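ABC transporter substrate-binding protein (Bradyrhizobium japonicum, PDB 4I1D) probably serves as the periplasmic solute-binding component of an ABC transporter, perhaps for aromatic acids or polyamines, and is seen here with D-malate bound. Local coordinates at residues 114-118 and 119-123; 187-190 and 191-195. All coordinates share one frame; numbering follows the deposited sequence.

Contact 1: 114-118 and 119-123; sequences KTFPK and DAPNS. With SO4 (sulfate ion), chain K.
The ring of Phe-116 is sandwiched between Pro-121 and Thr-115. On one face, Pro-121 CD sits 3.7 Å from the centroid of the Phe-116 ring and only 7° off its normal, a centred CH-pi contact; the two side chains cross at about a right angle. On the opposite face lies the methyl CG2 of the preceding Thr-115, displaced toward the rim. Ala-120 CA and Asp-119 O approach the ring obliquely. Nearer the backbone, Phe-116 CB meets Ala-120 CB at 3.7 Å. With CG anti to its own carbonyl carbon (chi1 -54°), the ring is placed so that one face lies under Pro-121 CD. Met-201 of strand 201-205 also touches both Phe-116 and Pro-121, while Tyr-111 packs on Ala-120. Beyond the turn, Asn-122 ND2 makes a weak, bent hydrogen bond to sulfate O4 (3.0 Å, 130°), and Ser-123 N-caps helix 124-128 through a bond from Asp-126 N to Ser-123 OG. An alanine in place of Phe-116 would remove the ring and probably leave Pro-121 CD without its aromatic partner, opening a gap beside Met-201. No hydrogen bond spans the two segments, so this loop from strand 100-112 to helix 124-128 is folded back locally by apolar and CH-pi packing.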
loop_
_atom_site.group_PDB
_atom_site.type_symbol
_atom_site.label_atom_id
_atom_site.label_comp_id
_atom_site.label_asym_id
_atom_site.label_seq_id
_atom_site.Cartn_x
_atom_site.Cartn_y
_atom_site.Cartn_z
ATOM N N LYS A 114 2.863 -41.304 24.394
ATOM C CA LYS A 114 2.880 -40.832 25.773
ATOM C C LYS A 114 1.475 -40.369 26.156
ATOM O O LYS A 114 0.991 -40.645 27.253
ATOM C CB LYS A 114 3.900 -39.709 25.973
ATOM C CG LYS A 114 5.309 -40.203 26.307
ATOM C CD LYS A 114 6.310 -39.050 26.445
ATOM C CE LYS A 114 7.759 -39.559 26.509
ATOM N NZ LYS A 114 8.795 -38.469 26.503
ATOM N N THR A 115 0.807 -39.694 25.230
ATOM C CA THR A 115 -0.550 -39.228 25.468
ATOM C C THR A 115 -1.548 -40.370 25.349
ATOM O O THR A 115 -2.507 -40.430 26.102
ATOM C CB THR A 115 -0.957 -38.108 24.490
ATOM O OG1 THR A 115 0.079 -37.115 24.436
ATOM C CG2 THR A 115 -2.260 -37.462 24.950
ATOM N N PHE A 116 -1.328 -41.274 24.399
ATOM C CA PHE A 116 -2.257 -42.389 24.202
ATOM C C PHE A 116 -1.544 -43.727 24.296
ATOM O O PHE A 116 -1.239 -44.364 23.278
ATOM C CB PHE A 116 -2.988 -42.263 22.871
ATOM C CG PHE A 116 -3.682 -40.946 22.691
ATOM C CD1 PHE A 116 -4.881 -40.687 23.335
ATOM C CD2 PHE A 116 -3.132 -39.962 21.880
ATOM C CE1 PHE A 116 -5.523 -39.472 23.173
ATOM C CE2 PHE A 116 -3.770 -38.747 21.703
ATOM C CZ PHE A 116 -4.963 -38.499 22.354
ATOM N N PRO A 117 -1.260 -44.148 25.533
ATOM C CA PRO A 117 -0.556 -45.405 25.780
ATOM C C PRO A 117 -1.443 -46.588 25.435
ATOM O O PRO A 117 -0.925 -47.634 25.048
ATOM C CB PRO A 117 -0.303 -45.377 27.293
ATOM C CG PRO A 117 -0.503 -43.963 27.706
ATOM C CD PRO A 117 -1.520 -43.406 26.773
ATOM N N LYS A 118 -2.756 -46.415 25.561
ATOM C CA LYS A 118 -3.677 -47.545 25.457
ATOM C C LYS A 118 -4.760 -47.409 24.384
ATOM O O LYS A 118 -4.974 -48.335 23.598
ATOM C CB LYS A 118 -4.301 -47.857 26.824
ATOM C CG LYS A 118 -3.801 -49.164 27.417
ATOM C CD LYS A 118 -3.752 -49.143 28.938
ATOM C CE LYS A 118 -3.088 -50.416 29.461
ATOM N NZ LYS A 118 -3.032 -50.487 30.951
ATOM N N ASP A 119 -5.449 -46.275 24.347
ATOM C CA ASP A 119 -6.547 -46.125 23.398
ATOM C C ASP A 119 -6.390 -44.885 22.535
ATOM O O ASP A 119 -6.990 -43.845 22.806
ATOM C CB ASP A 119 -7.900 -46.127 24.115
ATOM C CG ASP A 119 -8.360 -47.529 24.485
ATOM O OD1 ASP A 119 -8.238 -48.444 23.636
ATOM O OD2 ASP A 119 -8.829 -47.720 25.629
ATOM N N ALA A 120 -5.579 -45.024 21.487
ATOM C CA ALA A 120 -5.262 -43.932 20.576
ATOM C C ALA A 120 -6.354 -43.697 19.535
ATOM O O ALA A 120 -7.031 -44.640 19.101
ATOM C CB ALA A 120 -3.931 -44.205 19.882
ATOM N N PRO A 121 -6.515 -42.433 19.113
ATOM C CA PRO A 121 -7.441 -42.146 18.017
ATOM C C PRO A 121 -7.077 -43.012 16.818
ATOM O O PRO A 121 -5.900 -43.301 16.616
ATOM C CB PRO A 121 -7.193 -40.664 17.727
ATOM C CG PRO A 121 -5.846 -40.376 18.301
ATOM C CD PRO A 121 -5.746 -41.244 19.509
ATOM N N ASN A 122 -8.074 -43.426 16.047
ATOM C CA ASN A 122 -7.889 -44.446 15.025
ATOM C C ASN A 122 -8.658 -44.147 13.737
ATOM O O ASN A 122 -8.760 -44.995 12.846
ATOM C CB ASN A 122 -8.313 -45.807 15.587
ATOM C CG ASN A 122 -7.910 -46.954 14.688
ATOM O OD1 ASN A 122 -8.752 -47.728 14.216
ATOM N ND2 ASN A 122 -6.617 -47.060 14.433
ATOM N N SER A 123 -9.195 -42.935 13.646
ATOM C CA SER A 123 -9.947 -42.502 12.475
ATOM C C SER A 123 -10.072 -40.986 12.523
ATOM O O SER A 123 -9.768 -40.365 13.543
ATOM C CB SER A 123 -11.337 -43.125 12.480
ATOM O OG SER A 123 -12.104 -42.598 13.557
HETATM S S SO4 K . -4.523 -50.169 12.996
HETATM O O1 SO4 K . -4.229 -51.467 13.594
HETATM O O2 SO4 K . -3.489 -49.833 12.010
HETATM O O3 SO4 K . -5.842 -50.216 12.357
HETATM O O4 SO4 K . -4.510 -49.169 14.059
#

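Contact 2: 187-190 and 191-195; sequences GAQS and AQLLN. With MLT (D-malate), chain U.
Gly-187 O is gripped by two donors, Ser-190 OG and the backbone N of Ala-191, which reach it from the same face of its carbonyl plane. The hydroxyl bond, from Ser-190 OG to Gly-187 O, is 2.7 Å long, with its donor tilted 22° from that plane. Ser-190 OG stands between its backbone N and carbonyl carbon (chi1 75°), which folds the hydroxyl back against the preceding turn. The helical bond from Ala-191 N to Gly-187 O measures 3.1 Å. The next i to i+4 bonds run from Gln-192 N to Ala-188 O (2.9 Å) and from Leu-193 N to Gln-189 O; the one from Leu-194 N to Ser-190 O is weak.

Leu-193 lies back along the helix, its CG 3.2 Å from Gln-189 O and its CD1 4.2 Å from Gln-189 CG. The amide of Gln-189 is engaged at the start of the helix, its OE1 accepting from Thr-185 N. Gln-192, bent at chi2 (62°), sends its amide to a second subunit: NE2 donates to Lys-54 O and OE1 accepts from Ile-56 N of that subunit, while Ala-191 packs on the same Ile-56. Ser-190, Leu-193 and Leu-194 instead touch Glu-202 of strand 201-205.

At the first turn, Gly-187 CA lies 3.4 Å from O5 of D-malate, an approach that a CB at this position would obstruct. Arg-208 holds the same ligand by a hydrogen bond. The N-terminal end of helix 187-196 thus faces the bound anion and could help stabilise its charge, an arrangement familiar from the ligand sites of periplasmic binding proteins.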
loop_
_atom_site.group_PDB
_atom_site.type_symbol
_atom_site.label_atom_id
_atom_site.label_comp_id
_atom_site.label_asym_id
_atom_site.label_seq_id
_atom_site.Cartn_x
_atom_site.Cartn_y
_atom_site.Cartn_z
ATOM N N GLY A 187 7.048 -30.578 6.086
ATOM C CA GLY A 187 7.119 -31.929 6.602
ATOM C C GLY A 187 7.976 -31.973 7.853
ATOM O O GLY A 187 7.654 -32.662 8.822
ATOM N N ALA A 188 9.068 -31.223 7.831
ATOM C CA ALA A 188 9.977 -31.162 8.969
ATOM C C ALA A 188 9.271 -30.546 10.171
ATOM O O ALA A 188 9.437 -30.999 11.302
ATOM C CB ALA A 188 11.213 -30.365 8.613
ATOM N N GLN A 189 8.466 -29.522 9.920
ATOM C CA GLN A 189 7.718 -28.887 10.995
ATOM C C GLN A 189 6.769 -29.906 11.638
ATOM O O GLN A 189 6.641 -29.962 12.859
ATOM C CB GLN A 189 6.960 -27.656 10.486
ATOM C CG GLN A 189 5.885 -27.129 11.444
ATOM C CD GLN A 189 5.167 -25.898 10.903
ATOM O OE1 GLN A 189 5.062 -25.710 9.691
ATOM N NE2 GLN A 189 4.681 -25.048 11.805
ATOM N N SER A 190 6.137 -30.736 10.816
ATOM C CA SER A 190 5.163 -31.688 11.330
ATOM C C SER A 190 5.865 -32.715 12.206
ATOM O O SER A 190 5.314 -33.160 13.212
ATOM C CB SER A 190 4.394 -32.376 10.195
ATOM O OG SER A 190 5.187 -33.352 9.543
ATOM N N ALA A 191 7.082 -33.085 11.818
ATOM C CA ALA A 191 7.876 -34.012 12.609
ATOM C C ALA A 191 8.264 -33.390 13.951
ATOM O O ALA A 191 8.134 -34.023 14.997
ATOM C CB ALA A 191 9.104 -34.429 11.854
ATOM N N GLN A 192 8.747 -32.152 13.912
ATOM C CA GLN A 192 9.146 -31.455 15.129
ATOM C C GLN A 192 7.968 -31.368 16.119
ATOM O O GLN A 192 8.147 -31.548 17.330
ATOM C CB GLN A 192 9.665 -30.058 14.792
ATOM C CG GLN A 192 10.159 -29.268 15.996
ATOM C CD GLN A 192 11.335 -29.937 16.704
ATOM O OE1 GLN A 192 12.223 -30.506 16.063
ATOM N NE2 GLN A 192 11.345 -29.865 18.034
ATOM N N LEU A 193 6.771 -31.095 15.595
ATOM C CA LEU A 193 5.576 -30.972 16.430
ATOM C C LEU A 193 5.326 -32.247 17.235
ATOM O O LEU A 193 4.999 -32.189 18.428
ATOM C CB LEU A 193 4.344 -30.633 15.577
ATOM C CG LEU A 193 4.351 -29.221 14.965
ATOM C CD1 LEU A 193 3.151 -29.013 14.054
ATOM C CD2 LEU A 193 4.407 -28.126 16.039
ATOM N N LEU A 194 5.460 -33.400 16.578
ATOM C CA LEU A 194 5.285 -34.676 17.267
ATOM C C LEU A 194 6.417 -34.895 18.266
ATOM O O LEU A 194 6.188 -35.310 19.398
ATOM C CB LEU A 194 5.255 -35.831 16.269
ATOM C CG LEU A 194 3.928 -36.184 15.610
ATOM C CD1 LEU A 194 4.134 -37.375 14.705
ATOM C CD2 LEU A 194 2.883 -36.492 16.665
ATOM N N ASN A 195 7.643 -34.603 17.838
ATOM C CA ASN A 195 8.817 -34.891 18.645
ATOM C C ASN A 195 8.891 -34.126 19.969
ATOM O O ASN A 195 9.321 -34.684 20.977
ATOM C CB ASN A 195 10.098 -34.648 17.832
ATOM C CG ASN A 195 11.351 -35.133 18.559
ATOM O OD1 ASN A 195 11.533 -36.334 18.762
ATOM N ND2 ASN A 195 12.212 -34.199 18.957
HETATM C C1 MLT U . 7.626 -29.689 2.490
HETATM O O1 MLT U . 8.381 -29.029 1.745
HETATM O O2 MLT U . 6.400 -29.432 2.486
HETATM C C2 MLT U . 8.175 -30.787 3.361
HETATM O O3 MLT U . 9.467 -30.510 3.879
HETATM C C3 MLT U . 8.259 -32.052 2.533
HETATM C C4 MLT U . 9.033 -33.058 3.341
HETATM O O4 MLT U . 10.277 -33.111 3.239
HETATM O O5 MLT U . 8.448 -33.841 4.126
#

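The contacts follow one another along the chain and lie on the same side of its centre, their own centres 18 Å apart and their nearest atoms about 7 Å apart, without touching. Strand 201-205 lies against both, Met-201 meeting contact 1 and the adjoining Glu-202 contact 2. Only contact 2 belongs to the D-malate pocket, through Gly-187, whose position is about 4 Å from the side chain of Arg-208. The centre of contact 1 is about 25 Å, and that of contact 2 about 17 Å, from the centre of the chain: contact 1 is a surface loop away from that pocket, whereas contact 2 is buried and also meets a second subunit.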